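Local coordinates for leucine-rich repeat protein TpLRR (Treponema pallidum, PDB 6MLX) that is of unknown function but folds as a secreted, probably periplasmic solenoid of BspA-type leucine-rich repeats, at residues Lys161-Gly166 and Val188-Gly193; Ala152-Pro157 and Arg172-Leu177. All coordinates share one frame; numbering follows the deposited sequence.

How the contacts relate
From the N terminus the chain first runs through 152-157, turns into 161-166, then passes 172-177 and finally reaches 188-193. The contacts therefore cross: contact 2 closes a loop of 14 residues between A152-P157 and R172-L177, and contact 1, which begins inside that span and ends beyond it, a loop of 21 residues between K161-G166 and V188-G193. Contact 2 sets strand 153-155 beside strand 176-178, the edge of a three-stranded parallel sheet. Contact 1 joins the end of the short strand 162-163 to the loop that precedes helix 199-207. Their centres lie 13 Å apart, and between them L163 and F191 of contact 1 meet L156 and L177 of contact 2 respectively.

Contact 1. Residues Lys161-Gly166 and Val188-Gly193; sequences KNLADG and VGVFVG
Two hydrogen bonds grip V188 through its own backbone. Its N-H points at D165 OD1, 2.8 Å from V188 N, and meets the oxygen from above the carboxylate plane; its carbonyl O, in turn, accepts from G166 N at 2.9 Å, with the donor lying in the carbonyl plane. Aspartate suits this place because its short side chain, CG anti to the carbonyl carbon (chi1 -69°), carries an acceptor to a backbone N-H of the next turn. G166 has a positive phi of 54°, easily adopted without a side chain, and its CA-H approaches G189 O. Here successive coils of the leucine-rich repeat solenoid are joined by one backbone bond and one side-chain-to-backbone bond, while strand 162-163 pairs with strand 185-186 just before. Farther in, V190 packs against L163: CG2 rests 3.4 Å from L163 O and also touches A164 O, while CG1 faces L163 CB. CG1 also sits over the centre of the F191 ring, so this branch is held between L163 and F191. L163, with CG beside its backbone N, reaches F191 obliquely, CD1 coming 4.0 Å from CZ. Y210 meets the F191 ring edge-to-face and bonds through its hydroxyl to F191 N.

Contact 2. Residues Ala152-Pro157 and Arg172-Leu177; sequences ASVRLP and RNLVEL
The two segments run parallel, with directions 24° apart, and pair S153 with E176 and V154 with L177 through backbone bonds in which A152 O takes two donors, V175 N at 3.0 Å (nearly straight at 171° but above the carbonyl plane) and E176 N at 3.2 Å (more bent but in the plane), and V154 N gives its hydrogen to E176 O at 3.0 Å. On the face of the sheet bearing S153 and E176, the serine hydroxyl donates to E176 OE1, with S153 OG 2.5 Å from that oxygen, on the anti lone pair. Both side chains leave with their first heavy atom anti to the backbone N, and an extended glutamate gives the reach that a short serine lacks. On the other face, V154 and L177 point into the apolar core of the leucine-rich repeat coil. L177 CD1 passes 3.7 Å from V154 O and lies against V154 CB, then crosses L156 obliquely, 3.8 Å from L156 CG. L174, its CG also anti to the backbone N (chi1 -180°), brings CD1 to 3.6 Å from A152 O and close to V154 CG2. These branched hydrocarbons suit the interior, where neighbouring coils stack leucine on leucine. N173 bonds through ND2 to A149 O and through OD1 to R196 NH2, which satisfies both ends of its amide. The very short serine-carboxylate distance is consistent with a strong, charge-assisted hydrogen bond in which an ionised E176 polarises the serine O-H.

Contact 1. Residues Lys161-Gly166 and Val188-Gly193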
loop_
_atom_site.group_PDB
_atom_site.type_symbol
_atom_site.label_atom_id
_atom_site.label_comp_id
_atom_site.label_asym_id
_atom_site.label_seq_id
_atom_site.Cartn_x
_atom_site.Cartn_y
_atom_site.Cartn_z
ATOM N N LYS A 161 5.399 16.849 -2.132
ATOM C CA LYS A 161 4.901 18.216 -2.106
ATOM C C LYS A 161 3.742 18.443 -1.138
ATOM O O LYS A 161 3.575 19.568 -0.656
ATOM C CB LYS A 161 4.489 18.646 -3.518
ATOM C CG LYS A 161 5.639 18.516 -4.478
ATOM C CD LYS A 161 5.490 19.404 -5.664
ATOM C CE LYS A 161 4.813 18.683 -6.769
ATOM N NZ LYS A 161 5.342 19.261 -8.032
ATOM N N ASN A 162 2.962 17.415 -0.823
ATOM C CA ASN A 162 1.866 17.568 0.116
ATOM C C ASN A 162 1.721 16.293 0.929
ATOM O O ASN A 162 2.018 15.197 0.447
ATOM C CB ASN A 162 0.546 17.847 -0.608
ATOM C CG ASN A 162 0.150 16.705 -1.528
ATOM O OD1 ASN A 162 0.964 16.216 -2.305
ATOM N ND2 ASN A 162 -1.104 16.268 -1.435
ATOM N N LEU A 163 1.252 16.447 2.161
ATOM C CA LEU A 163 0.785 15.327 2.970
ATOM C C LEU A 163 -0.744 15.383 2.973
ATOM O O LEU A 163 -1.339 16.308 3.538
ATOM C CB LEU A 163 1.358 15.381 4.384
ATOM C CG LEU A 163 2.889 15.363 4.450
ATOM C CD1 LEU A 163 3.350 15.388 5.886
ATOM C CD2 LEU A 163 3.446 14.146 3.743
ATOM N N ALA A 164 -1.369 14.395 2.341
ATOM C CA ALA A 164 -2.800 14.430 2.074
ATOM C C ALA A 164 -3.612 14.341 3.369
ATOM O O ALA A 164 -3.098 14.029 4.450
ATOM C CB ALA A 164 -3.190 13.291 1.131
ATOM N N ASP A 165 -4.914 14.599 3.229
ATOM C CA ASP A 165 -5.845 14.586 4.351
ATOM C C ASP A 165 -5.745 13.287 5.144
ATOM O O ASP A 165 -5.784 12.193 4.577
ATOM C CB ASP A 165 -7.284 14.754 3.849
ATOM C CG ASP A 165 -7.579 16.150 3.293
ATOM O OD1 ASP A 165 -6.738 17.073 3.364
ATOM O OD2 ASP A 165 -8.703 16.317 2.794
ATOM N N GLY A 166 -5.635 13.420 6.460
ATOM C CA GLY A 166 -5.650 12.276 7.357
ATOM C C GLY A 166 -4.629 11.199 7.040
ATOM O O GLY A 166 -4.846 10.028 7.366
ATOM N N VAL A 188 -5.874 18.285 5.723
ATOM C CA VAL A 188 -6.595 18.436 6.986
ATOM C C VAL A 188 -6.346 17.219 7.873
ATOM O O VAL A 188 -6.449 16.073 7.422
ATOM C CB VAL A 188 -8.098 18.633 6.720
ATOM C CG1 VAL A 188 -8.900 18.578 8.024
ATOM C CG2 VAL A 188 -8.336 19.959 5.980
ATOM N N GLY A 189 -6.040 17.472 9.142
ATOM C CA GLY A 189 -5.915 16.404 10.119
ATOM C C GLY A 189 -4.858 15.371 9.791
ATOM O O GLY A 189 -5.054 14.186 10.076
ATOM N N VAL A 190 -3.737 15.796 9.192
ATOM C CA VAL A 190 -2.689 14.855 8.787
ATOM C C VAL A 190 -2.280 13.953 9.954
ATOM O O VAL A 190 -2.205 12.726 9.816
ATOM C CB VAL A 190 -1.480 15.615 8.214
ATOM C CG1 VAL A 190 -0.307 14.679 8.029
ATOM C CG2 VAL A 190 -1.848 16.291 6.881
ATOM N N PHE A 191 -2.022 14.552 11.126
ATOM C CA PHE A 191 -1.424 13.858 12.263
ATOM C C PHE A 191 -2.390 13.676 13.436
ATOM O O PHE A 191 -1.938 13.495 14.577
ATOM C CB PHE A 191 -0.175 14.598 12.745
ATOM C CG PHE A 191 0.919 14.685 11.722
ATOM C CD1 PHE A 191 1.683 13.571 11.405
ATOM C CD2 PHE A 191 1.195 15.881 11.083
ATOM C CE1 PHE A 191 2.700 13.643 10.471
ATOM C CE2 PHE A 191 2.224 15.961 10.141
ATOM C CZ PHE A 191 2.974 14.842 9.839
ATOM N N VAL A 192 -3.702 13.710 13.180
ATOM C CA VAL A 192 -4.689 13.436 14.223
ATOM C C VAL A 192 -4.442 12.059 14.832
ATOM O O VAL A 192 -4.251 11.068 14.117
ATOM C CB VAL A 192 -6.112 13.545 13.645
ATOM C CG1 VAL A 192 -7.127 12.907 14.576
ATOM C CG2 VAL A 192 -6.475 15.010 13.361
ATOM N N GLY A 193 -4.457 11.992 16.165
ATOM C CA GLY A 193 -4.259 10.749 16.885
ATOM C C GLY A 193 -2.825 10.275 16.989
ATOM O O GLY A 193 -2.595 9.181 17.514
#

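Contact 2. Residues Ala152-Pro157 and Arg172-Leu177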
loop_
_atom_site.group_PDB
_atom_site.type_symbol
_atom_site.label_atom_id
_atom_site.label_comp_id
_atom_site.label_asym_id
_atom_site.label_seq_id
_atom_site.Cartn_x
_atom_site.Cartn_y
_atom_site.Cartn_z
ATOM N N ALA A 152 5.511 2.715 13.264
ATOM C CA ALA A 152 6.478 3.457 14.058
ATOM C C ALA A 152 7.324 4.422 13.234
ATOM O O ALA A 152 7.725 5.470 13.745
ATOM C CB ALA A 152 7.404 2.487 14.805
ATOM N N SER A 153 7.589 4.102 11.972
ATOM C CA SER A 153 8.573 4.821 11.173
ATOM C C SER A 153 8.126 4.883 9.721
ATOM O O SER A 153 7.826 3.848 9.122
ATOM C CB SER A 153 9.946 4.134 11.254
ATOM O OG SER A 153 10.887 4.810 10.445
ATOM N N VAL A 154 8.119 6.087 9.157
ATOM C CA VAL A 154 7.802 6.311 7.750
ATOM C C VAL A 154 8.881 7.201 7.153
ATOM O O VAL A 154 9.149 8.290 7.678
ATOM C CB VAL A 154 6.423 6.975 7.554
ATOM C CG1 VAL A 154 6.221 7.341 6.080
ATOM C CG2 VAL A 154 5.314 6.064 8.030
ATOM N N ARG A 155 9.495 6.750 6.067
ATOM C CA ARG A 155 10.380 7.598 5.281
ATOM C C ARG A 155 9.609 8.067 4.054
ATOM O O ARG A 155 9.097 7.246 3.285
ATOM C CB ARG A 155 11.661 6.875 4.872
ATOM C CG ARG A 155 12.653 7.761 4.073
ATOM C CD ARG A 155 13.771 6.916 3.429
ATOM N NE ARG A 155 14.508 6.135 4.423
ATOM C CZ ARG A 155 15.246 5.058 4.151
ATOM N NH1 ARG A 155 15.359 4.609 2.903
ATOM N NH2 ARG A 155 15.861 4.419 5.136
ATOM N N LEU A 156 9.516 9.378 3.891
ATOM C CA LEU A 156 8.792 9.978 2.786
ATOM C C LEU A 156 9.658 10.021 1.528
ATOM O O LEU A 156 10.891 9.993 1.609
ATOM C CB LEU A 156 8.358 11.389 3.164
ATOM C CG LEU A 156 7.372 11.511 4.328
ATOM C CD1 LEU A 156 7.333 12.950 4.797
ATOM C CD2 LEU A 156 5.997 11.051 3.901
ATOM N N PRO A 157 9.033 10.099 0.347
ATOM C CA PRO A 157 9.810 10.367 -0.871
ATOM C C PRO A 157 10.465 11.737 -0.763
ATOM O O PRO A 157 9.907 12.669 -0.181
ATOM C CB PRO A 157 8.754 10.340 -1.989
ATOM C CG PRO A 157 7.521 9.810 -1.377
ATOM C CD PRO A 157 7.587 10.132 0.081
ATOM N N ARG A 172 -1.004 6.030 16.301
ATOM C CA ARG A 172 -0.665 6.391 17.665
ATOM C C ARG A 172 0.734 5.952 18.080
ATOM O O ARG A 172 1.200 6.391 19.134
ATOM C CB ARG A 172 -1.697 5.815 18.627
ATOM C CG ARG A 172 -2.092 4.390 18.366
ATOM C CD ARG A 172 -2.968 3.892 19.513
ATOM N NE ARG A 172 -3.596 2.605 19.222
ATOM C CZ ARG A 172 -3.019 1.437 19.467
ATOM N NH1 ARG A 172 -1.803 1.397 19.990
ATOM N NH2 ARG A 172 -3.650 0.307 19.193
ATOM N N ASN A 173 1.422 5.124 17.293
ATOM C CA ASN A 173 2.792 4.740 17.615
ATOM C C ASN A 173 3.824 5.378 16.691
ATOM O O ASN A 173 5.008 5.019 16.755
ATOM C CB ASN A 173 2.929 3.221 17.596
ATOM C CG ASN A 173 2.587 2.606 18.930
ATOM O OD1 ASN A 173 3.123 3.010 19.964
ATOM N ND2 ASN A 173 1.673 1.643 18.923
ATOM N N LEU A 174 3.410 6.325 15.851
ATOM C CA LEU A 174 4.317 6.943 14.896
ATOM C C LEU A 174 5.283 7.870 15.623
ATOM O O LEU A 174 4.862 8.797 16.318
ATOM C CB LEU A 174 3.520 7.709 13.846
ATOM C CG LEU A 174 4.349 8.409 12.772
ATOM C CD1 LEU A 174 5.223 7.392 12.023
ATOM C CD2 LEU A 174 3.443 9.154 11.811
ATOM N N VAL A 175 6.588 7.621 15.478
ATOM C CA VAL A 175 7.579 8.461 16.132
ATOM C C VAL A 175 8.636 9.006 15.186
ATOM O O VAL A 175 9.352 9.953 15.551
ATOM C CB VAL A 175 8.257 7.713 17.309
ATOM C CG1 VAL A 175 7.226 7.235 18.318
ATOM C CG2 VAL A 175 9.038 6.553 16.799
ATOM N N GLU A 176 8.781 8.473 13.979
ATOM C CA GLU A 176 9.851 8.860 13.071
ATOM C C GLU A 176 9.274 9.122 11.691
ATOM O O GLU A 176 8.555 8.285 11.138
ATOM C CB GLU A 176 10.933 7.782 12.992
ATOM C CG GLU A 176 12.083 8.120 12.074
ATOM C CD GLU A 176 13.138 7.022 12.058
ATOM O OE1 GLU A 176 12.875 5.916 11.547
ATOM O OE2 GLU A 176 14.224 7.246 12.590
ATOM N N LEU A 177 9.604 10.286 11.139
ATOM C CA LEU A 177 9.131 10.718 9.830
ATOM C C LEU A 177 10.368 11.199 9.083
ATOM O O LEU A 177 10.791 12.346 9.241
ATOM C CB LEU A 177 8.076 11.797 9.963
ATOM C CG LEU A 177 7.390 12.239 8.679
ATOM C CD1 LEU A 177 6.740 11.049 8.014
ATOM C CD2 LEU A 177 6.362 13.320 8.979
#